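Local coordinates for protein CRISPR-associated endonuclease/helicase Cas3 (Thermus thermophilus HB8, PDB 3SK9) that cleaves single-stranded DNA in CRISPR antiviral defence through a metal-dependent N-terminal HD nuclease domain, the part present here, which precedes a helicase domain, at residues A[49-54]-A[199-204]; A[122-127]-A[169-174]. One frame throughout, in Å; residues are numbered along the deposited sequence.

Interaction 1. Residues A[49-54]-A[199-204]; sequences RALYAE and VLRVMA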
loop_
_atom_site.group_PDB
_atom_site.type_symbol
_atom_site.label_atom_id
_atom_site.label_comp_id
_atom_site.label_asym_id
_atom_site.label_seq_id
_atom_site.Cartn_x
_atom_site.Cartn_y
_atom_site.Cartn_z
ATOM N N ARG A 49 -4.112 17.151 -6.284
ATOM C CA ARG A 49 -2.681 16.954 -6.310
ATOM C C ARG A 49 -1.936 18.012 -5.522
ATOM O O ARG A 49 -0.900 17.707 -4.922
ATOM C CB ARG A 49 -2.185 16.895 -7.758
ATOM C CG ARG A 49 -2.679 15.661 -8.472
ATOM C CD ARG A 49 -2.024 15.483 -9.831
ATOM N NE ARG A 49 -2.998 15.845 -10.838
ATOM C CZ ARG A 49 -2.919 16.918 -11.608
ATOM N NH1 ARG A 49 -1.872 17.728 -11.533
ATOM N NH2 ARG A 49 -3.895 17.170 -12.463
ATOM N N ALA A 50 -2.432 19.250 -5.528
ATOM C CA ALA A 50 -1.765 20.315 -4.781
ATOM C C ALA A 50 -1.893 20.030 -3.257
ATOM O O ALA A 50 -1.013 20.392 -2.466
ATOM C CB ALA A 50 -2.379 21.711 -5.120
ATOM N N LEU A 51 -3.020 19.441 -2.855
ATOM C CA LEU A 51 -3.206 19.044 -1.445
ATOM C C LEU A 51 -2.118 18.049 -1.020
ATOM O O LEU A 51 -1.615 18.126 0.117
ATOM C CB LEU A 51 -4.584 18.418 -1.246
ATOM C CG LEU A 51 -5.750 19.424 -1.186
ATOM C CD1 LEU A 51 -7.126 18.738 -1.108
ATOM C CD2 LEU A 51 -5.566 20.375 0.000
ATOM N N TYR A 52 -1.813 17.046 -1.879
ATOM C CA TYR A 52 -0.747 16.090 -1.521
ATOM C C TYR A 52 0.608 16.761 -1.407
ATOM O O TYR A 52 1.404 16.416 -0.548
ATOM C CB TYR A 52 -0.647 14.958 -2.555
ATOM C CG TYR A 52 -1.581 13.811 -2.256
ATOM C CD1 TYR A 52 -1.141 12.706 -1.517
ATOM C CD2 TYR A 52 -2.915 13.836 -2.693
ATOM C CE1 TYR A 52 -1.998 11.630 -1.257
ATOM C CE2 TYR A 52 -3.779 12.783 -2.418
ATOM C CZ TYR A 52 -3.315 11.698 -1.695
ATOM O OH TYR A 52 -4.165 10.629 -1.442
ATOM N N ALA A 53 0.887 17.701 -2.302
ATOM C CA ALA A 53 2.175 18.411 -2.258
ATOM C C ALA A 53 2.286 19.183 -0.933
ATOM O O ALA A 53 3.357 19.223 -0.303
ATOM C CB ALA A 53 2.304 19.376 -3.496
ATOM N N GLU A 54 1.181 19.776 -0.500
ATOM C CA GLU A 54 1.151 20.569 0.717
ATOM C C GLU A 54 1.181 19.644 1.939
ATOM O O GLU A 54 1.790 19.973 2.979
ATOM C CB GLU A 54 -0.108 21.442 0.738
ATOM C CG GLU A 54 -0.271 22.347 1.947
ATOM C CD GLU A 54 -1.562 23.176 1.867
ATOM O OE1 GLU A 54 -1.493 24.389 2.168
ATOM O OE2 GLU A 54 -2.642 22.637 1.471
ATOM N N VAL A 199 -3.524 12.212 6.299
ATOM C CA VAL A 199 -3.526 10.784 6.622
ATOM C C VAL A 199 -4.773 10.104 6.077
ATOM O O VAL A 199 -4.703 9.001 5.548
ATOM C CB VAL A 199 -3.466 10.640 8.166
ATOM C CG1 VAL A 199 -3.599 9.166 8.631
ATOM C CG2 VAL A 199 -2.181 11.270 8.636
ATOM N N LEU A 200 -5.907 10.773 6.198
ATOM C CA LEU A 200 -7.178 10.226 5.699
ATOM C C LEU A 200 -7.120 10.137 4.145
ATOM O O LEU A 200 -7.735 9.242 3.541
ATOM C CB LEU A 200 -8.340 11.128 6.155
ATOM C CG LEU A 200 -8.587 11.010 7.704
ATOM C CD1 LEU A 200 -9.481 12.188 8.245
ATOM C CD2 LEU A 200 -9.165 9.600 8.037
ATOM N N ARG A 201 -6.465 11.103 3.504
ATOM C CA ARG A 201 -6.314 11.023 2.044
ATOM C C ARG A 201 -5.573 9.727 1.670
ATOM O O ARG A 201 -5.950 9.056 0.699
ATOM C CB ARG A 201 -5.594 12.273 1.473
ATOM C CG ARG A 201 -6.565 13.377 1.084
ATOM C CD ARG A 201 -5.839 14.577 0.418
ATOM N NE ARG A 201 -5.191 15.495 1.358
ATOM C CZ ARG A 201 -5.861 16.394 2.076
ATOM N NH1 ARG A 201 -7.182 16.471 1.976
ATOM N NH2 ARG A 201 -5.224 17.243 2.854
ATOM N N VAL A 202 -4.516 9.384 2.406
ATOM C CA VAL A 202 -3.791 8.136 2.120
ATOM C C VAL A 202 -4.643 6.901 2.422
ATOM O O VAL A 202 -4.598 5.882 1.688
ATOM C CB VAL A 202 -2.468 8.093 2.915
ATOM C CG1 VAL A 202 -1.855 6.661 2.932
ATOM C CG2 VAL A 202 -1.473 9.156 2.345
ATOM N N MET A 203 -5.392 6.964 3.530
ATOM C CA MET A 203 -6.304 5.883 3.887
ATOM C C MET A 203 -7.255 5.522 2.750
ATOM O O MET A 203 -7.359 4.354 2.375
ATOM C CB MET A 203 -7.118 6.295 5.124
ATOM C CG MET A 203 -7.995 5.188 5.708
ATOM S SD MET A 203 -9.565 4.970 4.831
ATOM C CE MET A 203 -10.330 6.563 5.154
ATOM N N ALA A 204 -7.976 6.537 2.248
ATOM C CA ALA A 204 -8.985 6.302 1.204
ATOM C C ALA A 204 -8.285 5.816 -0.082
ATOM O O ALA A 204 -8.798 4.946 -0.805
ATOM C CB ALA A 204 -9.771 7.610 0.949
#

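Interaction 2. Residues A[122-127]-A[169-174]; sequences LKEKGL and ARRWLL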
loop_
_atom_site.group_PDB
_atom_site.type_symbol
_atom_site.label_atom_id
_atom_site.label_comp_id
_atom_site.label_asym_id
_atom_site.label_seq_id
_atom_site.Cartn_x
_atom_site.Cartn_y
_atom_site.Cartn_z
ATOM N N LEU A 122 8.206 2.627 9.341
ATOM C CA LEU A 122 8.145 4.018 8.872
ATOM C C LEU A 122 9.019 4.930 9.780
ATOM O O LEU A 122 9.627 5.890 9.310
ATOM C CB LEU A 122 6.687 4.532 8.816
ATOM C CG LEU A 122 5.801 3.871 7.738
ATOM C CD1 LEU A 122 4.374 4.446 7.842
ATOM C CD2 LEU A 122 6.319 4.004 6.281
ATOM N N LYS A 123 9.113 4.606 11.061
ATOM C CA LYS A 123 10.005 5.357 11.903
ATOM C C LYS A 123 11.467 5.082 11.555
ATOM O O LYS A 123 12.283 6.003 11.610
ATOM C CB LYS A 123 9.740 5.085 13.373
ATOM C CG LYS A 123 8.368 5.507 13.843
ATOM C CD LYS A 123 8.092 5.125 15.290
ATOM C CE LYS A 123 6.534 5.173 15.502
ATOM N NZ LYS A 123 6.087 4.445 16.658
ATOM N N GLU A 124 11.814 3.837 11.212
ATOM C CA GLU A 124 13.207 3.521 10.826
ATOM C C GLU A 124 13.593 4.274 9.542
ATOM O O GLU A 124 14.767 4.572 9.303
ATOM C CB GLU A 124 13.388 2.017 10.561
ATOM C CG GLU A 124 13.262 1.128 11.813
ATOM C CD GLU A 124 13.146 -0.360 11.432
ATOM O OE1 GLU A 124 13.198 -0.669 10.221
ATOM O OE2 GLU A 124 12.992 -1.193 12.338
ATOM N N LYS A 125 12.610 4.521 8.680
ATOM C CA LYS A 125 12.875 5.257 7.429
ATOM C C LYS A 125 13.037 6.750 7.654
ATOM O O LYS A 125 13.422 7.473 6.735
ATOM C CB LYS A 125 11.737 5.057 6.425
ATOM C CG LYS A 125 11.729 3.711 5.716
ATOM C CD LYS A 125 12.949 3.482 4.820
ATOM C CE LYS A 125 12.936 4.226 3.500
ATOM N NZ LYS A 125 14.138 3.840 2.656
ATOM N N GLY A 126 12.728 7.214 8.871
ATOM C CA GLY A 126 12.912 8.612 9.242
ATOM C C GLY A 126 11.651 9.441 9.507
ATOM O O GLY A 126 11.747 10.626 9.846
ATOM N N LEU A 127 10.454 8.877 9.332
ATOM C CA LEU A 127 9.267 9.638 9.682
ATOM C C LEU A 127 9.144 9.814 11.192
ATOM O O LEU A 127 9.350 8.870 11.965
ATOM C CB LEU A 127 7.988 8.940 9.202
ATOM C CG LEU A 127 7.302 9.283 7.890
ATOM C CD1 LEU A 127 5.898 8.708 7.941
ATOM C CD2 LEU A 127 7.243 10.766 7.597
ATOM N N ALA A 169 12.899 -9.787 6.199
ATOM C CA ALA A 169 12.180 -9.890 4.920
ATOM C C ALA A 169 11.180 -8.738 4.740
ATOM O O ALA A 169 11.015 -8.207 3.642
ATOM C CB ALA A 169 11.428 -11.239 4.807
ATOM N N ARG A 170 10.501 -8.362 5.816
ATOM C CA ARG A 170 9.520 -7.288 5.693
ATOM C C ARG A 170 10.208 -5.963 5.463
ATOM O O ARG A 170 9.685 -5.119 4.741
ATOM C CB ARG A 170 8.505 -7.261 6.867
ATOM C CG ARG A 170 9.057 -7.283 8.257
ATOM C CD ARG A 170 7.926 -7.448 9.306
ATOM N NE ARG A 170 7.305 -8.766 9.255
ATOM C CZ ARG A 170 7.305 -9.652 10.255
ATOM N NH1 ARG A 170 7.875 -9.372 11.430
ATOM N NH2 ARG A 170 6.727 -10.826 10.079
ATOM N N ARG A 171 11.405 -5.766 6.031
ATOM C CA ARG A 171 12.105 -4.515 5.747
ATOM C C ARG A 171 12.596 -4.498 4.302
ATOM O O ARG A 171 12.543 -3.454 3.608
ATOM C CB ARG A 171 13.251 -4.324 6.741
ATOM C CG ARG A 171 12.682 -4.259 8.215
ATOM C CD ARG A 171 13.705 -4.347 9.389
ATOM N NE ARG A 171 13.121 -3.813 10.645
ATOM C CZ ARG A 171 12.087 -4.353 11.306
ATOM N NH1 ARG A 171 11.484 -5.472 10.867
ATOM N NH2 ARG A 171 11.631 -3.773 12.414
ATOM N N TRP A 172 13.037 -5.672 3.832
ATOM C CA TRP A 172 13.449 -5.840 2.421
ATOM C C TRP A 172 12.323 -5.470 1.451
ATOM O O TRP A 172 12.526 -4.717 0.481
ATOM C CB TRP A 172 13.900 -7.290 2.182
ATOM C CG TRP A 172 14.589 -7.533 0.824
ATOM C CD1 TRP A 172 15.944 -7.604 0.570
ATOM C CD2 TRP A 172 13.938 -7.812 -0.419
ATOM N NE1 TRP A 172 16.166 -7.850 -0.770
ATOM C CE2 TRP A 172 14.954 -7.980 -1.401
ATOM C CE3 TRP A 172 12.596 -7.899 -0.808
ATOM C CZ2 TRP A 172 14.659 -8.246 -2.743
ATOM C CZ3 TRP A 172 12.301 -8.168 -2.134
ATOM C CH2 TRP A 172 13.334 -8.322 -3.090
ATOM N N LEU A 173 11.116 -5.930 1.750
ATOM C CA LEU A 173 9.988 -5.632 0.863
ATOM C C LEU A 173 9.653 -4.129 0.813
ATOM O O LEU A 173 9.413 -3.550 -0.256
ATOM C CB LEU A 173 8.753 -6.401 1.340
ATOM C CG LEU A 173 8.743 -7.887 0.999
ATOM C CD1 LEU A 173 7.704 -8.570 1.773
ATOM C CD2 LEU A 173 8.535 -8.132 -0.533
ATOM N N LEU A 174 9.593 -3.494 1.974
ATOM C CA LEU A 174 9.387 -2.036 1.988
ATOM C C LEU A 174 10.468 -1.281 1.186
ATOM O O LEU A 174 10.181 -0.368 0.429
ATOM C CB LEU A 174 9.387 -1.532 3.429
ATOM C CG LEU A 174 9.193 0.006 3.492
ATOM C CD1 LEU A 174 8.483 0.349 4.779
ATOM C CD2 LEU A 174 10.553 0.758 3.376
#

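Interaction 1. Residues A[49-54]-A[199-204]
Arg201 NE is held by a salt bridge to Asp55 OD2 while the guanidinium lies against Leu51, and NH1 of the same group bonds to the carbonyl oxygen of Phe258. Bonds at NE and at NH1 limit rotation of the group, and Leu51 covers part of one face. Leu51 CB stands 3.9 Å above the guanidinium plane of Arg201, displaced toward the rim, while Leu51 CD1 lies 3.8 Å from Arg201 NH1. The flat face of the cation takes this aliphatic contact, whereas NE and NH1 direct their bonds to oxygen acceptors. The two side chains cross nearly at right angles, and a bend of the arginine at chi3 (-80°) turns the group against the leucine.

Helices 46-56 and 196-213 of the HD domain meet here, their short segments running at 124° with axes 11.2 Å apart at closest approach. At this separation the contact is made by side chains that reach across, Tyr52 and Arg201 foremost. Tyr52 runs past Arg201 in the opposite sense, its ring plane turned 68° from the guanidinium. Tyr52 CE2 rests 3.9 Å from Arg201 CD, and the phenolic OH of Tyr52 is 3.6 Å from Arg201 CB. That OH also comes within 3.2 Å of Arg201 O, yet its hydrogen bond is made with Glu260 OE1, at the start of strand 260-264. Beside the ring, Val202 CG2 approaches Tyr52 CE1 obliquely at 4.4 Å, and Tyr52 also touches Leu64 and Ala67 of helix 60-71.

Interaction 2. Residues A[122-127]-A[169-174]
A Schellman motif closes helix 110-124 beside helix 165-181, and the residues just ahead of its glycine, Glu124 and Lys125, reach across to Arg171 and Leu174. The turn is made by Leu127 N bonding back to Leu122 O at 3.1 Å and Gly126 N to Lys123 O at 3.0 Å, with Gly126 at a positive phi of 113°.

The main polar link is a salt bridge in which Arg171 presents its side, NE and NH2 together, to a single carboxylate oxygen. Glu124 OE2 accepts from Arg171 NH2 at 2.9 Å and from Arg171 NE at 3.1 Å, the latter on its syn lone pair. Both bonds run close to the guanidinium plane. Because both end on OE2, this is not the two-oxygen fork, and the carboxylate and guanidinium planes are 44° apart. Glu124 OE1 makes a weak bond to Arg171 NE, bent to 126°. An extended run from CG to NE carries the arginine to the glutamate, and its NH1 turns back to the carbonyl of Lys167 in its own helix.

Within this helical HD domain, the contact runs from an exposed charged pair to the buried Leu174. There Leu174 CD2 packs 3.9 Å from both Lys125 CG and Lys125 CD, the two side chains passing in opposite directions. Bends at chi2 and chi3 lay the lysine methylenes against the leucine methyl, while its NZ forms a salt bridge with Glu175. Leu174 also touches Leu121 of helix 110-124.

In the fold
Interaction 2 is nested in sequence within the loop that interaction 1 closes, and helices 165-181 and 196-213, one from each, are consecutive in the chain. The centres of the two interactions lie 21 Å apart; their nearest atoms are about 8 Å apart and do not touch. Leu135 of helix 129-138 bridges them, packing on Val202 at the first contact and on Leu122 and Leu127 beside the second. Both lie near, but not at, the divalent-metal site. From the Val202 side chain it is about 8 Å to that of His74 and 11 Å to that of Asp210, a ligand carried by the same helix, whereas the Leu174 side chain is about 12 Å from those of His74 and Asp75.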